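Local structure of hypothetical protein TT1662 (Thermus thermophilus, 1UFO) at residues Arg76-Val81 and Phe140-Pro145. The protein has the alpha/beta hydrolase fold and is probably a hydrolase, of unknown natural substrate. Numbering follows the deposited sequence.
Sequences RYVEEV and FPMKLP
M142 SE approaches the Y77 ring obliquely. M142 SE lies 5.5 Å from the Y77 ring centroid, 61° off the ring normal. This is a Met-aromatic contact, and Y77 CE2 is the nearest ring atom, 4.3 Å from M142 SE. One face of the same ring carries V81 CG2 from the next turn of the helix, 3.6 Å above the plane and displaced from the ring centre toward its rim. The other flat group is the R76 guanidinium. At its edge, E79 OE2 lies in the guanidinium plane and takes the bond from R76 NH1 on its syn lone pair, at 3.0 Å and nearly straight at 167°. R76 is the N-cap residue, so this salt bridge ties the helix start to its first turn. E151 is a further partner of both R76 and E79.

Contact between 76-81 and 140-145 is apolar. V78 is its hub. V78 CG2 meets P145 CD tip to tip at 3.6 Å and also touches M142 SE. V78 CG1, anti to the backbone N, meets L144 CD1 at 3.6 Å. The M142 and V78 side chains run past each other antiparallel, and the M142 chain bends at chi3 (93°). M142 CE reaches V81 CG1 at 3.8 Å. The M142 backbone is held by Y82 OH at N and Y159 OH at O. Y159, of helix 153-160, also packs on V78 and L144.

The arrangement is side-chain packing of a helix N-terminus against an irregular loop. It joins helix 77-103 to the connection between strand 132-135 and helix 153-160, consistent with the cap insertion commonly found after this strand in alpha/beta hydrolases.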
# COMPACT_ATOMS: atom_id res chain seq x y z
N ARG A 76 -14.84 -23.34 -24.68
CA ARG A 76 -15.51 -23.34 -23.37
C ARG A 76 -14.53 -22.92 -22.25
O ARG A 76 -14.77 -23.18 -21.04
CB ARG A 76 -16.04 -24.73 -23.04
CG ARG A 76 -17.07 -25.28 -24.07
CD ARG A 76 -18.32 -24.45 -23.98
NE ARG A 76 -19.36 -24.86 -24.95
CZ ARG A 76 -20.57 -25.27 -24.60
NH1 ARG A 76 -20.90 -25.35 -23.32
NH2 ARG A 76 -21.45 -25.66 -25.53
N TYR A 77 -13.44 -22.28 -22.63
CA TYR A 77 -12.46 -21.85 -21.62
C TYR A 77 -13.02 -21.03 -20.47
O TYR A 77 -12.88 -21.42 -19.30
CB TYR A 77 -11.37 -21.04 -22.29
CG TYR A 77 -10.34 -20.45 -21.33
CD1 TYR A 77 -9.52 -21.29 -20.57
CD2 TYR A 77 -10.11 -19.07 -21.29
CE1 TYR A 77 -8.46 -20.73 -19.80
CE2 TYR A 77 -9.07 -18.51 -20.55
CZ TYR A 77 -8.25 -19.36 -19.80
OH TYR A 77 -7.19 -18.83 -19.08
N VAL A 78 -13.70 -19.95 -20.82
CA VAL A 78 -14.22 -19.03 -19.81
C VAL A 78 -15.24 -19.75 -18.96
O VAL A 78 -15.23 -19.60 -17.69
CB VAL A 78 -14.82 -17.78 -20.47
CG1 VAL A 78 -15.57 -16.96 -19.43
CG2 VAL A 78 -13.72 -16.93 -21.12
N GLU A 79 -16.14 -20.50 -19.62
CA GLU A 79 -17.14 -21.25 -18.87
C GLU A 79 -16.46 -22.15 -17.83
O GLU A 79 -16.89 -22.22 -16.67
CB GLU A 79 -17.91 -22.13 -19.86
CG GLU A 79 -18.99 -22.93 -19.25
CD GLU A 79 -19.80 -23.67 -20.30
OE1 GLU A 79 -20.93 -23.30 -20.43
OE2 GLU A 79 -19.27 -24.60 -20.92
N GLU A 80 -15.45 -22.87 -18.28
CA GLU A 80 -14.77 -23.81 -17.38
C GLU A 80 -13.96 -23.09 -16.26
O GLU A 80 -13.91 -23.55 -15.09
CB GLU A 80 -13.87 -24.73 -18.22
CG GLU A 80 -14.80 -25.72 -18.95
CD GLU A 80 -14.08 -26.71 -19.87
OE1 GLU A 80 -14.82 -27.31 -20.71
OE2 GLU A 80 -12.84 -26.87 -19.77
N VAL A 81 -13.41 -21.93 -16.60
CA VAL A 81 -12.64 -21.17 -15.60
C VAL A 81 -13.60 -20.72 -14.50
O VAL A 81 -13.30 -20.89 -13.30
CB VAL A 81 -11.98 -19.94 -16.28
CG1 VAL A 81 -11.52 -18.91 -15.20
CG2 VAL A 81 -10.77 -20.38 -17.06
N PHE A 140 -14.74 -8.35 -11.10
CA PHE A 140 -15.50 -8.62 -12.28
C PHE A 140 -14.83 -9.75 -13.01
O PHE A 140 -13.61 -9.87 -13.01
CB PHE A 140 -15.52 -7.43 -13.25
CG PHE A 140 -16.34 -6.27 -12.76
CD1 PHE A 140 -15.82 -5.31 -11.86
CD2 PHE A 140 -17.66 -6.15 -13.17
CE1 PHE A 140 -16.66 -4.26 -11.39
CE2 PHE A 140 -18.47 -5.12 -12.72
CZ PHE A 140 -18.00 -4.18 -11.83
N PRO A 141 -15.64 -10.60 -13.69
CA PRO A 141 -15.07 -11.70 -14.47
C PRO A 141 -14.41 -11.10 -15.71
O PRO A 141 -14.68 -9.96 -16.07
CB PRO A 141 -16.26 -12.57 -14.84
CG PRO A 141 -17.38 -11.56 -14.96
CD PRO A 141 -17.11 -10.57 -13.77
N MSE A 142 -13.47 -11.84 -16.25
CA MSE A 142 -12.75 -11.33 -17.40
C MSE A 142 -13.64 -10.94 -18.54
O MSE A 142 -14.74 -11.43 -18.75
CB MSE A 142 -11.73 -12.37 -17.89
CG MSE A 142 -12.38 -13.62 -18.53
SE MSE A 142 -11.04 -14.92 -19.09
CE MSE A 142 -11.01 -15.96 -17.55
N LYS A 143 -13.13 -10.02 -19.33
CA LYS A 143 -13.86 -9.63 -20.53
C LYS A 143 -14.02 -10.90 -21.36
O LYS A 143 -13.05 -11.62 -21.56
CB LYS A 143 -13.02 -8.57 -21.24
CG LYS A 143 -12.39 -7.68 -20.17
CD LYS A 143 -11.97 -6.27 -20.62
CE LYS A 143 -10.74 -5.78 -19.78
NZ LYS A 143 -9.57 -6.60 -20.05
N LEU A 144 -15.22 -11.13 -21.90
CA LEU A 144 -15.51 -12.34 -22.66
C LEU A 144 -14.88 -12.31 -24.04
O LEU A 144 -15.30 -11.53 -24.87
CB LEU A 144 -17.03 -12.53 -22.77
CG LEU A 144 -17.38 -13.98 -23.06
CD1 LEU A 144 -17.17 -14.83 -21.85
CD2 LEU A 144 -18.88 -14.07 -23.50
N PRO A 145 -13.89 -13.16 -24.30
CA PRO A 145 -13.24 -13.16 -25.63
C PRO A 145 -14.18 -13.66 -26.69
O PRO A 145 -15.05 -14.45 -26.41
CB PRO A 145 -12.07 -14.11 -25.48
CG PRO A 145 -11.95 -14.38 -23.91
CD PRO A 145 -13.36 -14.23 -23.44